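Local coordinates for protein Pab-dependent poly(a)-specific ribonuclease subunit PAN2 (PDB 4CZW) that probably shortens the poly(A) tails of mRNA as catalytic subunit of the PAN deadenylation complex, represented here by its apparently inactive protease-like domain and its exonuclease domain, at residues N110-A115 and T138-D143; S52-M57 and C100-M105. One frame throughout, in Å; residues are numbered along the deposited sequence.

Contact 1 (N110-A115 and T138-D143); sequences NHTSNA and TMFLFD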
ATOM      1  N   ASN A 110      10.392  -4.265   7.594  1.00 49.09           N
ATOM      2  CA  ASN A 110      11.347  -4.484   8.672  1.00 51.74           C
ATOM      3  C   ASN A 110      12.181  -5.746   8.458  1.00 51.13           C
ATOM      4  O   ASN A 110      13.246  -5.904   9.054  1.00 59.39           O
ATOM      5  CB  ASN A 110      10.610  -4.562  10.011  1.00 56.08           C
ATOM      6  CG  ASN A 110      11.549  -4.537  11.200  1.00 72.65           C
ATOM      7  OD1 ASN A 110      12.628  -3.948  11.142  1.00 84.20           O
ATOM      8  ND2 ASN A 110      11.141  -5.180  12.288  1.00 74.28           N
ATOM      9  N   HIS A 111      11.692  -6.639   7.602  1.00 50.55           N
ATOM     10  CA  HIS A 111      12.383  -7.893   7.326  1.00 51.54           C
ATOM     11  C   HIS A 111      13.041  -7.890   5.948  1.00 46.42           C
ATOM     12  O   HIS A 111      13.721  -8.845   5.576  1.00 54.98           O
ATOM     13  CB  HIS A 111      11.414  -9.073   7.435  1.00 55.92           C
ATOM     14  CG  HIS A 111      10.822  -9.246   8.799  1.00 60.51           C
ATOM     15  ND1 HIS A 111      11.577  -9.585   9.901  1.00 63.36           N
ATOM     16  CD2 HIS A 111       9.546  -9.136   9.239  1.00 64.82           C
ATOM     17  CE1 HIS A 111      10.794  -9.669  10.961  1.00 73.43           C
ATOM     18  NE2 HIS A 111       9.556  -9.401  10.586  1.00 70.81           N
ATOM     19  N   THR A 112      12.836  -6.814   5.195  1.00 50.26           N
ATOM     20  CA  THR A 112      13.408  -6.694   3.857  1.00 55.57           C
ATOM     21  C   THR A 112      14.921  -6.493   3.935  1.00 58.04           C
ATOM     22  O   THR A 112      15.424  -5.873   4.871  1.00 59.07           O
ATOM     23  CB  THR A 112      12.768  -5.524   3.075  1.00 52.84           C
ATOM     24  OG1 THR A 112      11.342  -5.606   3.174  1.00 58.95           O
ATOM     25  CG2 THR A 112      13.171  -5.563   1.606  1.00 51.60           C
ATOM     26  N   SER A 113      15.642  -7.032   2.955  1.00 59.39           N
ATOM     27  CA  SER A 113      17.094  -6.904   2.911  1.00 64.01           C
ATOM     28  C   SER A 113      17.524  -5.447   2.767  1.00 63.48           C
ATOM     29  O   SER A 113      16.861  -4.659   2.090  1.00 65.98           O
ATOM     30  CB  SER A 113      17.668  -7.735   1.761  1.00 63.05           C
ATOM     31  OG  SER A 113      17.158  -7.301   0.512  1.00 88.08           O
ATOM     32  N   ASN A 114      18.629  -5.104   3.427  1.00 55.04           N
ATOM     33  CA  ASN A 114      19.221  -3.767   3.377  1.00 63.04           C
ATOM     34  C   ASN A 114      18.320  -2.663   3.930  1.00 60.76           C
ATOM     35  O   ASN A 114      18.610  -1.479   3.760  1.00 61.09           O
ATOM     36  CB  ASN A 114      19.627  -3.418   1.941  1.00 69.19           C
ATOM     37  CG  ASN A 114      20.550  -4.451   1.329  1.00 72.14           C
ATOM     38  OD1 ASN A 114      21.411  -5.012   2.009  1.00 81.47           O
ATOM     39  ND2 ASN A 114      20.374  -4.711   0.040  1.00 67.31           N
ATOM     40  N   ALA A 115      17.236  -3.046   4.596  1.00 55.79           N
ATOM     41  CA  ALA A 115      16.319  -2.072   5.178  1.00 53.96           C
ATOM     42  C   ALA A 115      16.929  -1.429   6.418  1.00 55.50           C
ATOM     43  O   ALA A 115      16.672  -0.262   6.717  1.00 58.18           O
ATOM     44  CB  ALA A 115      14.992  -2.726   5.518  1.00 47.58           C
ATOM     45  N   THR A 138      11.320   6.226  -0.345  1.00 39.93           N
ATOM     46  CA  THR A 138      10.945   6.447  -1.736  1.00 39.80           C
ATOM     47  C   THR A 138      11.985   5.838  -2.670  1.00 47.42           C
ATOM     48  O   THR A 138      11.645   5.204  -3.668  1.00 43.06           O
ATOM     49  CB  THR A 138      10.791   7.948  -2.049  1.00 38.85           C
ATOM     50  OG1 THR A 138       9.869   8.540  -1.125  1.00 40.73           O
ATOM     51  CG2 THR A 138      10.282   8.151  -3.469  1.00 34.08           C
HETATM   52  N   MSE A 139      13.254   6.028  -2.330  1.00 50.68           N
HETATM   53  CA  MSE A 139      14.348   5.445  -3.096  1.00 48.03           C
HETATM   54  C   MSE A 139      14.433   3.940  -2.862  1.00 48.24           C
HETATM   55  O   MSE A 139      14.687   3.171  -3.791  1.00 48.73           O
HETATM   56  CB  MSE A 139      15.674   6.117  -2.732  1.00 48.31           C
HETATM   57  CG  MSE A 139      15.740   7.592  -3.103  1.00 55.20           C
HETATM   58 SE   MSE A 139      17.449   8.426  -2.665  1.00 74.89          SE
HETATM   59  CE  MSE A 139      17.335   8.391  -0.719  1.00 48.78           C
ATOM     60  N   PHE A 140      14.211   3.526  -1.617  1.00 40.67           N
ATOM     61  CA  PHE A 140      14.274   2.116  -1.247  1.00 43.46           C
ATOM     62  C   PHE A 140      13.166   1.309  -1.918  1.00 52.97           C
ATOM     63  O   PHE A 140      13.410   0.218  -2.434  1.00 49.15           O
ATOM     64  CB  PHE A 140      14.187   1.960   0.274  1.00 49.37           C
ATOM     65  CG  PHE A 140      14.397   0.552   0.756  1.00 51.52           C
ATOM     66  CD1 PHE A 140      15.674   0.031   0.878  1.00 49.06           C
ATOM     67  CD2 PHE A 140      13.318  -0.246   1.099  1.00 50.69           C
ATOM     68  CE1 PHE A 140      15.871  -1.262   1.325  1.00 53.24           C
ATOM     69  CE2 PHE A 140      13.509  -1.540   1.548  1.00 52.84           C
ATOM     70  CZ  PHE A 140      14.788  -2.048   1.661  1.00 53.55           C
ATOM     71  N   LEU A 141      11.951   1.850  -1.910  1.00 50.32           N
ATOM     72  CA  LEU A 141      10.806   1.165  -2.500  1.00 47.19           C
ATOM     73  C   LEU A 141      10.928   1.039  -4.013  1.00 46.43           C
ATOM     74  O   LEU A 141      10.753  -0.048  -4.562  1.00 50.38           O
ATOM     75  CB  LEU A 141       9.504   1.888  -2.145  1.00 50.46           C
ATOM     76  CG  LEU A 141       8.877   1.521  -0.800  1.00 45.75           C
ATOM     77  CD1 LEU A 141       7.565   2.261  -0.600  1.00 46.55           C
ATOM     78  CD2 LEU A 141       8.665   0.018  -0.711  1.00 48.70           C
ATOM     79  N   PHE A 142      11.228   2.150  -4.681  1.00 46.30           N
ATOM     80  CA  PHE A 142      11.362   2.162  -6.134  1.00 46.90           C
ATOM     81  C   PHE A 142      12.419   1.174  -6.618  1.00 52.43           C
ATOM     82  O   PHE A 142      12.289   0.592  -7.694  1.00 51.05           O
ATOM     83  CB  PHE A 142      11.699   3.571  -6.629  1.00 42.56           C
ATOM     84  CG  PHE A 142      10.491   4.407  -6.943  1.00 44.21           C
ATOM     85  CD1 PHE A 142       9.588   4.745  -5.950  1.00 47.37           C
ATOM     86  CD2 PHE A 142      10.263   4.861  -8.233  1.00 43.48           C
ATOM     87  CE1 PHE A 142       8.476   5.514  -6.236  1.00 49.52           C
ATOM     88  CE2 PHE A 142       9.154   5.631  -8.524  1.00 37.26           C
ATOM     89  CZ  PHE A 142       8.260   5.957  -7.525  1.00 46.18           C
ATOM     90  N   ASP A 143      13.461   0.986  -5.815  1.00 50.66           N
ATOM     91  CA  ASP A 143      14.518   0.038  -6.144  1.00 51.36           C
ATOM     92  C   ASP A 143      14.053  -1.397  -5.927  1.00 57.75           C
ATOM     93  O   ASP A 143      14.280  -2.267  -6.767  1.00 57.13           O
ATOM     94  CB  ASP A 143      15.770   0.319  -5.310  1.00 53.44           C
ATOM     95  CG  ASP A 143      16.900  -0.648  -5.612  1.00 58.90           C
ATOM     96  OD1 ASP A 143      16.995  -1.112  -6.768  1.00 58.21           O
ATOM     97  OD2 ASP A 143      17.692  -0.943  -4.693  1.00 64.88           O
TER
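Phe140 meets the turn Thr112-Ala115 because its CG stands trans to the backbone N (chi1 -174°), which carries the ring away from helix 130-149 and out to the loop. On the loop side, Thr112 has OG1 beside its backbone N (chi1 -49°), where it bonds to Ala108 O of helix 103-109, and this leaves CG2 anti to that N. The methyl can therefore serve the aromatic group while the hydroxyl serves the preceding helix.

The turn is of type II, closed by a weak bond from Ala115 N to Thr112 O, and it wraps round the far end of the ring. Thr112 CG2 comes to the ring's edge, 3.9 Å from Phe140 CZ, the two side chains sliding past each other in opposite directions. Ser113 O also lies at the edge, in the ring plane and 3.4 Å from Phe140 CZ. Asn114 O approaches obliquely, 3.7 Å from Phe140 CE1, and Ala115 CB adds an apolar touch 3.9 Å from Phe140 CZ. Leu81 of helix 81-94 packs against both Thr112 and Phe140. Cut back to an alanine, Phe140 would probably leave the Ala115 methyl and Thr112 CG2 without the ring they pack on and open a gap between turn and helix.

No hydrogen bond joins the two segments themselves: the turn meets Phe140 through van der Waals contact with methyls and carbonyls, and a bond from Ser113 OG to Lys144 NZ adds a polar link to the same helix. The weakly positive ring hydrogens facing Ser113 O are likely to make the edge a tolerable neighbour for a backbone carbonyl.

Contact 2 (S52-M57 and C100-M105); sequences SLLQVM and CHATNM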
ATOM      1  N   SER A  52       1.855   8.733   4.015  1.00 39.76           N
ATOM      2  CA  SER A  52       1.759   9.787   3.012  1.00 38.75           C
ATOM      3  C   SER A  52       2.295   9.322   1.664  1.00 43.61           C
ATOM      4  O   SER A  52       1.720   9.625   0.619  1.00 38.15           O
ATOM      5  CB  SER A  52       2.515  11.034   3.469  1.00 34.39           C
ATOM      6  OG  SER A  52       2.058  11.469   4.736  1.00 43.32           O
ATOM      7  N   LEU A  53       3.398   8.581   1.697  1.00 32.94           N
ATOM      8  CA  LEU A  53       4.011   8.064   0.480  1.00 32.12           C
ATOM      9  C   LEU A  53       3.128   7.006  -0.172  1.00 42.43           C
ATOM     10  O   LEU A  53       2.974   6.983  -1.392  1.00 47.19           O
ATOM     11  CB  LEU A  53       5.394   7.482   0.781  1.00 40.96           C
ATOM     12  CG  LEU A  53       6.106   6.817  -0.398  1.00 38.87           C
ATOM     13  CD1 LEU A  53       6.308   7.807  -1.533  1.00 34.96           C
ATOM     14  CD2 LEU A  53       7.433   6.224   0.038  1.00 45.23           C
ATOM     15  N   LEU A  54       2.552   6.136   0.650  1.00 42.00           N
ATOM     16  CA  LEU A  54       1.676   5.078   0.161  1.00 40.74           C
ATOM     17  C   LEU A  54       0.444   5.653  -0.532  1.00 36.74           C
ATOM     18  O   LEU A  54      -0.018   5.118  -1.539  1.00 34.92           O
ATOM     19  CB  LEU A  54       1.253   4.158   1.310  1.00 35.93           C
ATOM     20  CG  LEU A  54       2.359   3.319   1.956  1.00 36.61           C
ATOM     21  CD1 LEU A  54       1.819   2.537   3.142  1.00 35.82           C
ATOM     22  CD2 LEU A  54       2.987   2.383   0.935  1.00 34.31           C
ATOM     23  N   GLN A  55      -0.080   6.748   0.014  1.00 34.82           N
ATOM     24  CA  GLN A  55      -1.240   7.415  -0.567  1.00 36.95           C
ATOM     25  C   GLN A  55      -0.908   7.991  -1.937  1.00 42.90           C
ATOM     26  O   GLN A  55      -1.633   7.772  -2.907  1.00 38.18           O
ATOM     27  CB  GLN A  55      -1.743   8.530   0.355  1.00 36.58           C
ATOM     28  CG  GLN A  55      -2.318   8.051   1.680  1.00 34.56           C
ATOM     29  CD  GLN A  55      -3.723   7.492   1.551  1.00 41.49           C
ATOM     30  OE1 GLN A  55      -4.244   7.332   0.447  1.00 40.38           O
ATOM     31  NE2 GLN A  55      -4.346   7.195   2.686  1.00 44.90           N
ATOM     32  N   VAL A  56       0.196   8.730  -2.004  1.00 43.83           N
ATOM     33  CA  VAL A  56       0.631   9.370  -3.240  1.00 39.10           C
ATOM     34  C   VAL A  56       0.889   8.340  -4.340  1.00 35.66           C
ATOM     35  O   VAL A  56       0.508   8.542  -5.493  1.00 39.43           O
ATOM     36  CB  VAL A  56       1.903  10.212  -3.012  1.00 31.59           C
ATOM     37  CG1 VAL A  56       2.429  10.751  -4.324  1.00 39.05           C
ATOM     38  CG2 VAL A  56       1.616  11.354  -2.050  1.00 34.64           C
HETATM   39  N   MSE A  57       1.522   7.232  -3.972  1.00 36.85           N
HETATM   40  CA  MSE A  57       1.801   6.159  -4.921  1.00 38.45           C
HETATM   41  C   MSE A  57       0.522   5.468  -5.386  1.00 42.46           C
HETATM   42  O   MSE A  57       0.414   5.063  -6.544  1.00 46.41           O
HETATM   43  CB  MSE A  57       2.750   5.130  -4.306  1.00 38.63           C
HETATM   44  CG  MSE A  57       4.155   5.644  -4.046  1.00 41.04           C
HETATM   45 SE   MSE A  57       5.310   4.266  -3.296  1.00 49.09          SE
HETATM   46  CE  MSE A  57       5.251   2.993  -4.770  1.00 29.16           C
ATOM     47  N   CYS A 100      -7.906   2.732   6.674  1.00 44.25           N
ATOM     48  CA  CYS A 100      -7.205   1.469   6.489  1.00 28.99           C
ATOM     49  C   CYS A 100      -5.917   1.504   7.302  1.00 43.81           C
ATOM     50  O   CYS A 100      -5.642   2.485   7.993  1.00 39.71           O
ATOM     51  CB  CYS A 100      -6.899   1.218   5.010  1.00 33.77           C
ATOM     52  SG  CYS A 100      -8.351   1.021   3.950  1.00 46.61           S
ATOM     53  N   HIS A 101      -5.131   0.435   7.227  1.00 42.87           N
ATOM     54  CA  HIS A 101      -3.818   0.420   7.861  1.00 34.45           C
ATOM     55  C   HIS A 101      -2.886  -0.546   7.136  1.00 45.29           C
ATOM     56  O   HIS A 101      -3.326  -1.564   6.601  1.00 43.18           O
ATOM     57  CB  HIS A 101      -3.929   0.056   9.345  1.00 31.88           C
ATOM     58  CG  HIS A 101      -4.348  -1.359   9.600  1.00 42.54           C
ATOM     59  ND1 HIS A 101      -3.449  -2.356   9.907  1.00 43.40           N
ATOM     60  CD2 HIS A 101      -5.572  -1.939   9.603  1.00 42.46           C
ATOM     61  CE1 HIS A 101      -4.100  -3.492  10.086  1.00 42.70           C
ATOM     62  NE2 HIS A 101      -5.389  -3.267   9.907  1.00 44.21           N
ATOM     63  N   ALA A 102      -1.600  -0.214   7.115  1.00 44.70           N
ATOM     64  CA  ALA A 102      -0.616  -1.001   6.381  1.00 46.52           C
ATOM     65  C   ALA A 102       0.336  -1.730   7.321  1.00 48.68           C
ATOM     66  O   ALA A 102       1.553  -1.655   7.161  1.00 56.90           O
ATOM     67  CB  ALA A 102       0.164  -0.108   5.427  1.00 43.17           C
ATOM     68  N   THR A 103      -0.227  -2.440   8.294  1.00 48.25           N
ATOM     69  CA  THR A 103       0.566  -3.151   9.293  1.00 46.34           C
ATOM     70  C   THR A 103       1.457  -4.226   8.675  1.00 45.22           C
ATOM     71  O   THR A 103       2.661  -4.263   8.928  1.00 47.46           O
ATOM     72  CB  THR A 103      -0.335  -3.805  10.358  1.00 40.98           C
ATOM     73  OG1 THR A 103      -1.044  -2.789  11.077  1.00 51.94           O
ATOM     74  CG2 THR A 103       0.496  -4.618  11.333  1.00 35.95           C
ATOM     75  N   ASN A 104       0.860  -5.096   7.865  1.00 42.91           N
ATOM     76  CA  ASN A 104       1.591  -6.193   7.235  1.00 49.79           C
ATOM     77  C   ASN A 104       2.747  -5.714   6.362  1.00 52.82           C
ATOM     78  O   ASN A 104       3.794  -6.358   6.295  1.00 47.55           O
ATOM     79  CB  ASN A 104       0.646  -7.052   6.392  1.00 37.18           C
ATOM     80  CG  ASN A 104      -0.370  -7.803   7.230  1.00 41.07           C
ATOM     81  OD1 ASN A 104      -0.300  -7.810   8.458  1.00 44.55           O
ATOM     82  ND2 ASN A 104      -1.316  -8.457   6.563  1.00 36.32           N
HETATM   83  N   MSE A 105       2.550  -4.583   5.696  1.00 48.63           N
HETATM   84  CA  MSE A 105       3.530  -4.072   4.746  1.00 47.27           C
HETATM   85  C   MSE A 105       4.702  -3.388   5.448  1.00 48.88           C
HETATM   86  O   MSE A 105       5.836  -3.447   4.973  1.00 42.44           O
HETATM   87  CB  MSE A 105       2.854  -3.111   3.762  1.00 53.26           C
HETATM   88  CG  MSE A 105       3.217  -1.645   3.932  1.00 78.84           C
HETATM   89 SE   MSE A 105       4.507  -1.067   2.601  1.00 82.19          SE
HETATM   90  CE  MSE A 105       3.525  -1.627   1.021  1.00 30.77           C
TER
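No flat group stands between Leu54 and its partners Ala102 and Met105; the ring of His101 lies to the side, with Thr103 CB in plane at its edge. Its ND1 is hydrogen-bonded to Thr103 OG1 at 2.7 Å, and its NE2 makes a weak bond to Arg556 O in the nuclease domain.

The setting is the helical part of a ubiquitin-specific-protease-like fold, where helix 51-58 probably corresponds to the helix at whose N-terminal end active relatives hold the catalytic cysteine. Here the domain is predicted to be inactive and is thought to act as a scaffold. Leu54 points toward the start of helix 103-109 and divides its two methyls between two residues. CD1 meets Ala102 CB at 3.9 Å, at the N-cap position. CD2 instead takes the end of Met105, a selenomethionine whose chain bends at both chi2 and chi3 as it passes the leucine in the opposite direction.

All three touching residues are buried, and Leu85 of helix 81-94 packs on both Leu54 and Met105, so that three helices share one apolar spot. At the bent end of Met105, Leu54 CD2 lies 4.0 Å from CE and 4.1 Å from SE.

Contact 2 closes before contact 1 opens along the chain, and helix 103-109 runs from one to the other. Their centres lie 14 Å apart, yet their helices touch: Leu53 CD2 of helix 51-58 packs 4.0 Å from Leu141 CD1 of helix 130-149, and that same Leu141 CD1 lies 4.0 Å from Met57 SE. Helix 81-94 packs on both contacts. The zinc ion held by His70, Cys75, Cys80 and Cys83 lies about 11 Å from the side chains of Thr112 and of Met105, near both contacts but touching neither. Both contacts belong to the protease-like domain, and bonds from His111 to Glu500 and from Asn104 to Asn559 tie their loop and helix to the exonuclease domain.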